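Local structure of protein disulfide-isomerase A4 (Rattus norvegicus, 3EC3) at residues 76-81 / 107-112; 82-87 / 114-119; 28-33 / 67-72; 42-47 / 55-60. The protein catalyses the rearrangement of disulphide bonds in proteins of the endoplasmic reticulum, this chain being its paired noncatalytic, thioredoxin-like b and b' domains. The protein carries 1 engineered substitution. One frame throughout, in Å; residues are numbered along the deposited sequence.

Interaction 1 (76-81 / 107-112)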
# COMPACT_ATOMS: atom_id res chain seq x y z
N LEU A 76 5.14 -9.76 -14.80
CA LEU A 76 4.89 -9.67 -13.38
C LEU A 76 3.77 -8.61 -13.22
O LEU A 76 3.89 -7.50 -13.75
CB LEU A 76 6.18 -9.19 -12.74
CG LEU A 76 6.45 -9.13 -11.24
CD1 LEU A 76 6.92 -7.75 -10.78
CD2 LEU A 76 5.40 -9.81 -10.34
N VAL A 77 2.71 -8.94 -12.48
CA VAL A 77 1.55 -8.06 -12.40
C VAL A 77 1.38 -7.81 -10.90
O VAL A 77 1.37 -8.75 -10.12
CB VAL A 77 0.29 -8.73 -12.98
CG1 VAL A 77 -0.92 -7.83 -12.79
CG2 VAL A 77 0.50 -9.11 -14.49
N LEU A 78 1.25 -6.54 -10.51
CA LEU A 78 0.98 -6.20 -9.12
C LEU A 78 -0.34 -5.46 -9.10
O LEU A 78 -0.54 -4.47 -9.88
CB LEU A 78 2.06 -5.29 -8.55
CG LEU A 78 3.20 -5.98 -7.78
CD1 LEU A 78 4.13 -6.51 -8.78
CD2 LEU A 78 3.92 -4.93 -6.86
N MSE A 79 -1.24 -5.90 -8.23
CA MSE A 79 -2.54 -5.31 -8.11
C MSE A 79 -2.85 -5.08 -6.64
O MSE A 79 -2.31 -5.78 -5.77
CB MSE A 79 -3.57 -6.24 -8.72
CG MSE A 79 -3.38 -6.43 -10.20
SE MSE A 79 -4.65 -7.76 -10.87
CE MSE A 79 -3.70 -9.35 -10.27
N GLN A 80 -3.69 -4.10 -6.35
CA GLN A 80 -4.10 -3.90 -4.96
C GLN A 80 -5.51 -4.45 -4.78
O GLN A 80 -6.29 -4.43 -5.71
CB GLN A 80 -4.11 -2.39 -4.63
CG GLN A 80 -2.73 -1.77 -4.66
CD GLN A 80 -1.82 -2.24 -3.52
OE1 GLN A 80 -2.26 -2.76 -2.50
NE2 GLN A 80 -0.53 -2.06 -3.72
N PRO A 81 -5.87 -4.85 -3.55
CA PRO A 81 -7.24 -5.21 -3.25
C PRO A 81 -8.18 -4.00 -3.56
O PRO A 81 -7.72 -2.88 -3.51
CB PRO A 81 -7.24 -5.43 -1.76
CG PRO A 81 -5.83 -5.56 -1.32
CD PRO A 81 -4.98 -4.90 -2.37
N LYS A 107 12.84 -7.60 -8.06
CA LYS A 107 12.79 -7.27 -6.65
C LYS A 107 12.56 -5.77 -6.46
O LYS A 107 11.70 -5.38 -5.68
CB LYS A 107 14.06 -7.79 -5.96
CG LYS A 107 14.31 -7.27 -4.55
CD LYS A 107 15.53 -7.93 -3.83
CE LYS A 107 16.35 -8.95 -4.71
NZ LYS A 107 17.74 -9.25 -4.17
N ASP A 108 13.30 -4.94 -7.19
CA ASP A 108 13.09 -3.50 -7.18
C ASP A 108 11.66 -3.06 -7.54
O ASP A 108 11.11 -2.22 -6.85
CB ASP A 108 14.08 -2.81 -8.13
CG ASP A 108 15.50 -2.76 -7.57
OD1 ASP A 108 15.76 -3.24 -6.44
OD2 ASP A 108 16.36 -2.24 -8.29
N TYR A 109 11.09 -3.62 -8.61
CA TYR A 109 9.74 -3.24 -9.08
C TYR A 109 8.66 -3.56 -8.03
O TYR A 109 7.72 -2.77 -7.81
CB TYR A 109 9.41 -3.98 -10.38
CG TYR A 109 8.21 -3.48 -11.15
CD1 TYR A 109 6.97 -4.08 -11.00
CD2 TYR A 109 8.33 -2.43 -12.05
CE1 TYR A 109 5.87 -3.65 -11.72
CE2 TYR A 109 7.25 -1.98 -12.78
CZ TYR A 109 6.02 -2.60 -12.60
OH TYR A 109 4.93 -2.17 -13.30
N VAL A 110 8.79 -4.73 -7.40
CA VAL A 110 7.88 -5.14 -6.31
C VAL A 110 7.96 -4.16 -5.15
O VAL A 110 6.96 -3.69 -4.67
CB VAL A 110 8.20 -6.59 -5.82
CG1 VAL A 110 7.41 -6.90 -4.58
CG2 VAL A 110 7.89 -7.60 -6.94
N VAL A 111 9.18 -3.82 -4.71
CA VAL A 111 9.32 -2.89 -3.58
C VAL A 111 8.74 -1.52 -3.98
O VAL A 111 7.91 -0.98 -3.26
CB VAL A 111 10.79 -2.81 -3.04
CG1 VAL A 111 10.94 -1.71 -1.95
CG2 VAL A 111 11.22 -4.17 -2.47
N LYS A 112 9.11 -1.03 -5.14
CA LYS A 112 8.63 0.23 -5.66
C LYS A 112 7.11 0.31 -5.65
O LYS A 112 6.55 1.30 -5.16
CB LYS A 112 9.17 0.47 -7.08
CG LYS A 112 8.64 1.75 -7.73
CD LYS A 112 9.43 2.13 -8.95
CE LYS A 112 8.85 3.37 -9.62
NZ LYS A 112 9.54 3.62 -10.95

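Interaction 2 (82-87 / 114-119)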
# COMPACT_ATOMS: atom_id res chain seq x y z
N GLU A 82 -9.45 -4.26 -3.87
CA GLU A 82 -10.42 -3.23 -4.22
C GLU A 82 -10.44 -2.12 -3.16
O GLU A 82 -10.57 -0.94 -3.50
CB GLU A 82 -11.86 -3.80 -4.28
CG GLU A 82 -12.22 -4.72 -5.46
CD GLU A 82 -13.78 -4.74 -5.81
OE1 GLU A 82 -14.63 -4.24 -5.04
OE2 GLU A 82 -14.14 -5.25 -6.91
N LYS A 83 -10.38 -2.50 -1.88
CA LYS A 83 -10.45 -1.46 -0.80
C LYS A 83 -9.30 -0.43 -0.87
O LYS A 83 -9.40 0.66 -0.28
CB LYS A 83 -10.51 -2.17 0.57
CG LYS A 83 -9.25 -3.01 0.88
CD LYS A 83 -9.19 -3.53 2.36
CE LYS A 83 -10.36 -4.50 2.71
NZ LYS A 83 -10.25 -5.75 1.83
N PHE A 84 -8.22 -0.75 -1.58
CA PHE A 84 -7.08 0.18 -1.76
C PHE A 84 -6.90 0.80 -3.12
O PHE A 84 -5.94 1.59 -3.33
CB PHE A 84 -5.75 -0.41 -1.29
CG PHE A 84 -5.80 -0.86 0.12
CD1 PHE A 84 -5.30 -2.11 0.45
CD2 PHE A 84 -6.42 -0.06 1.11
CE1 PHE A 84 -5.38 -2.55 1.78
CE2 PHE A 84 -6.49 -0.51 2.41
CZ PHE A 84 -5.97 -1.75 2.73
N GLN A 85 -7.84 0.52 -4.04
CA GLN A 85 -7.74 1.09 -5.40
C GLN A 85 -8.19 2.55 -5.35
O GLN A 85 -8.84 2.96 -4.39
CB GLN A 85 -8.70 0.32 -6.33
CG GLN A 85 -8.15 -1.08 -6.56
CD GLN A 85 -9.12 -2.01 -7.26
OE1 GLN A 85 -10.25 -1.64 -7.57
NE2 GLN A 85 -8.68 -3.25 -7.47
N SER A 86 -7.90 3.34 -6.40
CA SER A 86 -8.38 4.73 -6.43
C SER A 86 -8.45 5.19 -7.86
O SER A 86 -7.85 4.57 -8.76
CB SER A 86 -7.50 5.70 -5.64
OG SER A 86 -6.32 6.04 -6.40
N LYS A 87 -9.16 6.30 -8.06
CA LYS A 87 -9.23 6.91 -9.42
C LYS A 87 -7.88 7.36 -9.96
O LYS A 87 -7.74 7.61 -11.18
CB LYS A 87 -10.13 8.16 -9.38
CG LYS A 87 -11.36 7.99 -8.62
CD LYS A 87 -12.15 9.32 -8.54
CE LYS A 87 -11.46 10.40 -7.70
NZ LYS A 87 -12.49 11.41 -7.26
N ALA A 114 4.64 -1.85 -4.29
CA ALA A 114 3.82 -2.62 -3.37
C ALA A 114 2.87 -1.79 -2.51
O ALA A 114 1.97 -2.37 -1.92
CB ALA A 114 4.68 -3.49 -2.49
N LEU A 115 3.10 -0.48 -2.38
CA LEU A 115 2.21 0.28 -1.52
C LEU A 115 1.17 1.01 -2.37
O LEU A 115 1.54 1.61 -3.37
CB LEU A 115 2.95 1.33 -0.67
CG LEU A 115 3.68 0.95 0.62
CD1 LEU A 115 4.20 2.24 1.21
CD2 LEU A 115 2.78 0.23 1.59
N PRO A 116 -0.08 1.03 -1.92
CA PRO A 116 -1.01 1.92 -2.62
C PRO A 116 -0.77 3.39 -2.28
O PRO A 116 -0.04 3.71 -1.32
CB PRO A 116 -2.36 1.51 -2.08
CG PRO A 116 -2.19 0.88 -0.81
CD PRO A 116 -0.73 0.31 -0.83
N LEU A 117 -1.35 4.28 -3.07
CA LEU A 117 -1.31 5.70 -2.76
C LEU A 117 -1.78 5.97 -1.34
O LEU A 117 -1.14 6.74 -0.61
CB LEU A 117 -2.28 6.44 -3.68
CG LEU A 117 -1.88 7.74 -4.33
CD1 LEU A 117 -3.07 8.56 -4.78
CD2 LEU A 117 -0.71 8.54 -3.66
N VAL A 118 -2.88 5.36 -0.93
CA VAL A 118 -3.29 5.43 0.51
C VAL A 118 -3.72 4.07 1.02
O VAL A 118 -4.85 3.62 0.77
CB VAL A 118 -4.39 6.48 0.80
CG1 VAL A 118 -4.71 6.51 2.32
CG2 VAL A 118 -3.97 7.86 0.38
N GLY A 119 -2.78 3.41 1.69
CA GLY A 119 -3.00 2.09 2.27
C GLY A 119 -3.37 2.19 3.72
O GLY A 119 -3.58 3.29 4.24
O HOH W 1 -4.85 3.92 -2.74

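Interaction 3 (28-33 / 67-72)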
# COMPACT_ATOMS: atom_id res chain seq x y z
N VAL A 28 -1.29 -7.88 -4.20
CA VAL A 28 -1.34 -9.14 -4.90
C VAL A 28 -0.22 -9.13 -5.95
O VAL A 28 -0.27 -8.32 -6.89
CB VAL A 28 -2.68 -9.27 -5.62
CG1 VAL A 28 -2.74 -10.61 -6.40
CG2 VAL A 28 -3.88 -9.10 -4.60
N ILE A 29 0.74 -10.04 -5.80
CA ILE A 29 1.86 -10.11 -6.68
C ILE A 29 1.73 -11.39 -7.50
O ILE A 29 1.69 -12.51 -6.93
CB ILE A 29 3.18 -10.11 -5.90
CG1 ILE A 29 3.25 -8.86 -4.98
CG2 ILE A 29 4.34 -10.11 -6.85
CD1 ILE A 29 4.41 -8.98 -3.93
N LEU A 30 1.62 -11.22 -8.81
CA LEU A 30 1.29 -12.33 -9.69
C LEU A 30 2.25 -12.45 -10.86
O LEU A 30 2.22 -11.60 -11.77
CB LEU A 30 -0.10 -12.16 -10.24
CG LEU A 30 -0.56 -13.38 -11.04
CD1 LEU A 30 -0.55 -14.66 -10.26
CD2 LEU A 30 -1.97 -13.11 -11.59
N GLY A 31 2.99 -13.55 -10.90
CA GLY A 31 3.82 -13.87 -12.08
C GLY A 31 2.98 -14.61 -13.11
O GLY A 31 2.39 -15.66 -12.80
N VAL A 32 2.96 -14.12 -14.36
CA VAL A 32 2.14 -14.78 -15.39
C VAL A 32 3.08 -15.30 -16.47
O VAL A 32 3.65 -14.50 -17.22
CB VAL A 32 1.14 -13.78 -16.04
CG1 VAL A 32 0.26 -14.47 -17.14
CG2 VAL A 32 0.24 -13.09 -14.94
N PHE A 33 3.20 -16.61 -16.57
CA PHE A 33 4.25 -17.26 -17.37
C PHE A 33 3.72 -18.37 -18.21
O PHE A 33 2.58 -18.78 -18.04
CB PHE A 33 5.41 -17.67 -16.44
CG PHE A 33 6.10 -16.47 -15.83
CD1 PHE A 33 5.88 -16.14 -14.49
CD2 PHE A 33 6.87 -15.61 -16.65
CE1 PHE A 33 6.47 -15.00 -13.92
CE2 PHE A 33 7.46 -14.46 -16.11
CZ PHE A 33 7.25 -14.15 -14.73
N LYS A 67 -5.85 -13.75 -19.99
CA LYS A 67 -6.96 -13.08 -20.74
C LYS A 67 -7.81 -12.20 -19.84
O LYS A 67 -8.00 -10.99 -20.12
CB LYS A 67 -7.81 -14.11 -21.51
CG LYS A 67 -6.98 -14.88 -22.52
CD LYS A 67 -7.73 -15.94 -23.35
CE LYS A 67 -6.74 -16.74 -24.19
NZ LYS A 67 -7.32 -18.05 -24.66
N PHE A 68 -8.30 -12.77 -18.74
CA PHE A 68 -9.02 -11.99 -17.72
C PHE A 68 -8.25 -10.76 -17.28
O PHE A 68 -8.84 -9.68 -17.14
CB PHE A 68 -9.40 -12.85 -16.50
CG PHE A 68 -9.94 -12.06 -15.34
CD1 PHE A 68 -9.11 -11.71 -14.27
CD2 PHE A 68 -11.28 -11.68 -15.29
CE1 PHE A 68 -9.62 -10.98 -13.17
CE2 PHE A 68 -11.79 -10.95 -14.19
CZ PHE A 68 -10.96 -10.60 -13.14
N LEU A 69 -6.95 -10.91 -17.06
CA LEU A 69 -6.13 -9.81 -16.56
C LEU A 69 -5.69 -8.84 -17.63
O LEU A 69 -5.01 -7.85 -17.34
CB LEU A 69 -4.87 -10.33 -15.88
CG LEU A 69 -5.07 -11.13 -14.60
CD1 LEU A 69 -3.71 -11.55 -14.09
CD2 LEU A 69 -5.87 -10.32 -13.58
N LYS A 70 -6.04 -9.16 -18.87
CA LYS A 70 -5.70 -8.36 -20.03
C LYS A 70 -4.16 -8.21 -20.24
O LYS A 70 -3.68 -7.16 -20.66
CB LYS A 70 -6.50 -7.03 -20.00
CG LYS A 70 -8.04 -7.27 -20.01
CD LYS A 70 -8.89 -6.07 -20.59
CE LYS A 70 -10.08 -6.56 -21.44
NZ LYS A 70 -10.80 -5.47 -22.23
N VAL A 71 -3.42 -9.29 -19.98
CA VAL A 71 -1.95 -9.30 -20.16
C VAL A 71 -1.53 -10.48 -21.02
O VAL A 71 -2.21 -11.51 -21.03
CB VAL A 71 -1.17 -9.38 -18.80
CG1 VAL A 71 -1.49 -8.20 -17.88
CG2 VAL A 71 -1.39 -10.73 -18.08
N SER A 72 -0.42 -10.36 -21.74
CA SER A 72 0.12 -11.56 -22.41
C SER A 72 1.00 -12.32 -21.40
O SER A 72 1.18 -11.87 -20.25
CB SER A 72 0.89 -11.21 -23.68
OG SER A 72 1.83 -10.20 -23.41

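Interaction 4 (42-47 / 55-60)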
# COMPACT_ATOMS: atom_id res chain seq x y z
N LEU A 42 11.51 -18.54 -13.76
CA LEU A 42 12.59 -18.94 -12.87
C LEU A 42 13.23 -17.70 -12.24
O LEU A 42 13.58 -17.71 -11.06
CB LEU A 42 13.64 -19.79 -13.63
CG LEU A 42 13.10 -21.14 -14.12
CD1 LEU A 42 14.23 -21.85 -14.79
CD2 LEU A 42 12.62 -22.04 -12.97
N GLN A 43 13.34 -16.63 -13.03
CA GLN A 43 13.83 -15.36 -12.54
C GLN A 43 12.87 -14.77 -11.47
O GLN A 43 13.29 -14.20 -10.43
CB GLN A 43 13.97 -14.39 -13.71
CG GLN A 43 15.18 -14.63 -14.60
CD GLN A 43 16.50 -14.68 -13.82
OE1 GLN A 43 17.00 -15.75 -13.48
NE2 GLN A 43 17.07 -13.53 -13.56
N TYR A 44 11.58 -14.92 -11.72
CA TYR A 44 10.55 -14.48 -10.76
C TYR A 44 10.67 -15.24 -9.43
O TYR A 44 10.68 -14.61 -8.36
CB TYR A 44 9.16 -14.69 -11.40
CG TYR A 44 7.99 -14.40 -10.45
CD1 TYR A 44 7.15 -15.41 -10.02
CD2 TYR A 44 7.74 -13.10 -10.02
CE1 TYR A 44 6.08 -15.14 -9.15
CE2 TYR A 44 6.69 -12.82 -9.16
CZ TYR A 44 5.87 -13.86 -8.72
OH TYR A 44 4.79 -13.55 -7.89
N GLN A 45 10.84 -16.57 -9.49
CA GLN A 45 10.97 -17.39 -8.27
C GLN A 45 12.23 -16.99 -7.48
O GLN A 45 12.22 -17.07 -6.26
CB GLN A 45 10.94 -18.92 -8.54
CG GLN A 45 9.51 -19.58 -8.78
CD GLN A 45 8.64 -19.79 -7.48
OE1 GLN A 45 8.84 -19.10 -6.47
NE2 GLN A 45 7.65 -20.72 -7.54
N ASP A 46 13.31 -16.64 -8.18
CA ASP A 46 14.57 -16.14 -7.56
C ASP A 46 14.32 -14.84 -6.77
O ASP A 46 14.69 -14.74 -5.60
CB ASP A 46 15.61 -15.94 -8.65
CG ASP A 46 17.01 -15.71 -8.13
OD1 ASP A 46 17.20 -15.12 -7.04
OD2 ASP A 46 17.95 -16.10 -8.85
N ALA A 47 13.71 -13.87 -7.43
CA ALA A 47 13.26 -12.63 -6.79
C ALA A 47 12.33 -12.85 -5.58
O ALA A 47 12.45 -12.19 -4.53
CB ALA A 47 12.56 -11.73 -7.81
N TYR A 55 6.77 -10.35 1.57
CA TYR A 55 5.59 -10.38 0.67
C TYR A 55 5.12 -11.79 0.39
O TYR A 55 5.90 -12.74 0.50
CB TYR A 55 5.92 -9.72 -0.68
CG TYR A 55 6.43 -8.31 -0.57
CD1 TYR A 55 7.80 -8.06 -0.52
CD2 TYR A 55 5.54 -7.23 -0.53
CE1 TYR A 55 8.28 -6.78 -0.43
CE2 TYR A 55 6.02 -5.93 -0.43
CZ TYR A 55 7.40 -5.72 -0.39
OH TYR A 55 7.90 -4.45 -0.31
N LYS A 56 3.85 -11.93 -0.01
CA LYS A 56 3.35 -13.21 -0.53
C LYS A 56 3.40 -13.13 -2.05
O LYS A 56 2.95 -12.11 -2.63
CB LYS A 56 1.87 -13.42 -0.14
CG LYS A 56 1.56 -13.54 1.37
CD LYS A 56 1.69 -14.96 1.82
CE LYS A 56 2.95 -15.15 2.63
NZ LYS A 56 3.01 -16.51 3.27
N PHE A 57 3.85 -14.20 -2.69
CA PHE A 57 3.96 -14.27 -4.16
C PHE A 57 3.10 -15.38 -4.77
O PHE A 57 3.01 -16.51 -4.20
CB PHE A 57 5.44 -14.53 -4.50
CG PHE A 57 6.34 -13.37 -4.18
CD1 PHE A 57 6.86 -13.21 -2.90
CD2 PHE A 57 6.67 -12.43 -5.16
CE1 PHE A 57 7.70 -12.13 -2.60
CE2 PHE A 57 7.52 -11.37 -4.88
CZ PHE A 57 8.03 -11.20 -3.58
N HIS A 58 2.48 -15.10 -5.93
CA HIS A 58 1.70 -16.11 -6.62
C HIS A 58 2.17 -16.15 -8.06
O HIS A 58 2.85 -15.21 -8.52
CB HIS A 58 0.22 -15.77 -6.58
CG HIS A 58 -0.29 -15.59 -5.18
ND1 HIS A 58 -0.84 -16.62 -4.46
CD2 HIS A 58 -0.24 -14.52 -4.34
CE1 HIS A 58 -1.16 -16.18 -3.24
NE2 HIS A 58 -0.82 -14.90 -3.15
N HIS A 59 1.79 -17.23 -8.75
CA HIS A 59 2.10 -17.34 -10.19
C HIS A 59 1.02 -18.09 -10.89
O HIS A 59 0.25 -18.80 -10.28
CB HIS A 59 3.46 -18.01 -10.44
CG HIS A 59 3.54 -19.42 -9.97
ND1 HIS A 59 3.93 -19.76 -8.69
CD2 HIS A 59 3.30 -20.59 -10.60
CE1 HIS A 59 3.94 -21.08 -8.57
NE2 HIS A 59 3.57 -21.61 -9.72
N THR A 60 0.91 -17.89 -12.20
CA THR A 60 -0.03 -18.67 -12.96
C THR A 60 0.53 -18.94 -14.35
O THR A 60 1.30 -18.12 -14.90
CB THR A 60 -1.42 -17.94 -13.03
OG1 THR A 60 -2.36 -18.81 -13.67
CG2 THR A 60 -1.34 -16.65 -13.84

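Interaction 1 (76-81 / 107-112)
L76 and L78, on strand 75-79, meet Y109 and V110 of helix 103-113, which runs nearly parallel to the strand (12° between short axes that come within 9.9 Å). L76 points its CB at the helix, and CG lies anti to the backbone N (chi1 -171°), which carries the branch point on toward the helix. There the side chain divides. CD1 touches both helix residues, 3.7 Å from Y109 CD1 and 4.0 Å from V110 CG2; its approach to the tyrosine ring is oblique, the two side chains sliding past each other in opposite directions. CD2 turns instead to I29 of the neighbouring strand and to the ring of Y44. L78, two residues along the strand, meets the same pair: its CD1 lies at the edge of the Y109 ring, 4.3 Å from Y109 CD1, and its CD2 rests 3.9 Å from V110 O. Y109 also touches H93 and M95 of strand 93-96 and meets the ring of H113. This is the packing of a helix on one face of a thioredoxin-like sheet. Since only methyls and ring carbons meet, apart from the brush against the V110 carbonyl, the contact depends on shape and burial and not on directed polar bonds.

Interaction 2 (82-87 / 114-119)
F84 and P116 form the centre of this contact, with F84 CB 3.8 Å from P116 CG and F84 O at the same separation from P116 CB. F84 CG is anti to the carbonyl carbon (chi1 -56°). The ring lies between two neighbours: G119 CA covers one face, 4.2 Å from F84 CD2, while K83 CG sits over the centre of the opposite face. A side chain at G119 would run into P116 CG. A water bridges the two backbones, donating to F84 O at 2.6 Å and accepting from V118 N at 3.0 Å. Further out, E89 takes the backbone N of L117 with one carboxylate oxygen and the hydroxyl of S86 with the other. R156, on helix 149-163, bonds to the carbonyls of both Q85 and V118, and Q153 reaches K83 O. The segment 114-119 leads from the last helix of the first thioredoxin-like domain into strand 118-121 of the second, where G119 pairs with I173, so the contact lies at the domain junction. Around the apolar F84-P116 centre several bonds end on main-chain atoms, from E89 on one domain and R156 and Q153 on the other, implying that the backbone here is held from both domains.

Interaction 3 (28-33 / 67-72)
V32 on strand 28-32 and S72, in the loop after helix 63-69, have their CA atoms 8.0 Å apart, and the chain turns out of the helix at K70, whose positive phi (61°) and backward bonds make a Schellman motif; K70 N bonds to K67 O at 3.0 Å. From the last helical turn L69 extends over the strand with CG anti to the carbonyl carbon (chi1 -65°). Its CD1 presses on L30 CD2 at 3.4 Å, closer than usual for two methyls, the side chains crossing obliquely. The same L69 CD1 also lies 4.3 Å from V32 CG2. The other methyl of the valine faces the loop, V32 CG1 standing 4.2 Å from both V71 CG2 and S72 O. In the sheet, M79 continues the surface under L69, and V77 and T60 flank V32. These residues line the face of the thioredoxin-like sheet opposite the one on which I29 meets helix 103-113. The contact is a join of methyl groups in which S72 O is buried with no polar partner in the model, and the tight methyl pair suggests that L30 and L69 have little room to shift.

Interaction 4 (42-47 / 55-60)
Y44 OH supplies the polar link, donating to H58 O at 2.6 Å. The hydroxyl comes in at a C=O...O angle of 142° and somewhat tilted from the carbonyl plane. That carbonyl also takes a backbone bond from G31 in the neighbouring strand, so two donors grip it. CG of Y44 is anti to the backbone N (chi1 175°), and the hydroxyl at the far end of the ring reaches the strand.

Aromatic and apolar contacts surround the bond. Y44 OH lies in the plane of the F57 ring at its edge, 3.5 Å from F57 CD2, while Y44 CZ is 3.9 Å from that same carbon. The ring centroids are 6.0 Å apart with planes at 69°, an oblique meeting. On the other flank Y44 CE1 touches H59 CB at 4.1 Å.

Helix 39-51 is the crossover of a beta-alpha-beta unit between the parallel strands 28-32 and 57-60, and runs nearly antiparallel to the latter with short axes 10.0 Å apart. A phenylalanine in place of Y44 would probably leave H58 O without its donor from the helix and open a small gap at the edge of F57.

The neighbouring residue, Q45, brings its amide to the imidazole: Q45 NE2 lies 3.9 Å from H59 CE1. Their stronger polar partners lie elsewhere, S8 binding both Q45 OE1 and H59 ND1, and Y41 OH bonding to Q45 NE2.

In the fold
Interactions 1, 3 and 4 share one sheet, that of the first thioredoxin-like domain. Strand 28-32 of interaction 3 lies between strand 75-79 of interaction 1 and strand 57-60 of interaction 4, with V77 N 2.8 Å from L30 O and T60 N 2.7 Å from G31 O. Interactions 1 and 4 bring helices onto the same face, their centres about 11 Å apart, and L76 CD2 packs on Y44 CE2 at 3.5 Å. Interaction 3 covers the opposite face. Interaction 2 stands at the domain junction, about 22 Å from interaction 4 by centres, and joins interaction 1 through Q80, whose NE2 is 3.1 Å from A114 O. This fragment belongs to the noncatalytic part of the protein.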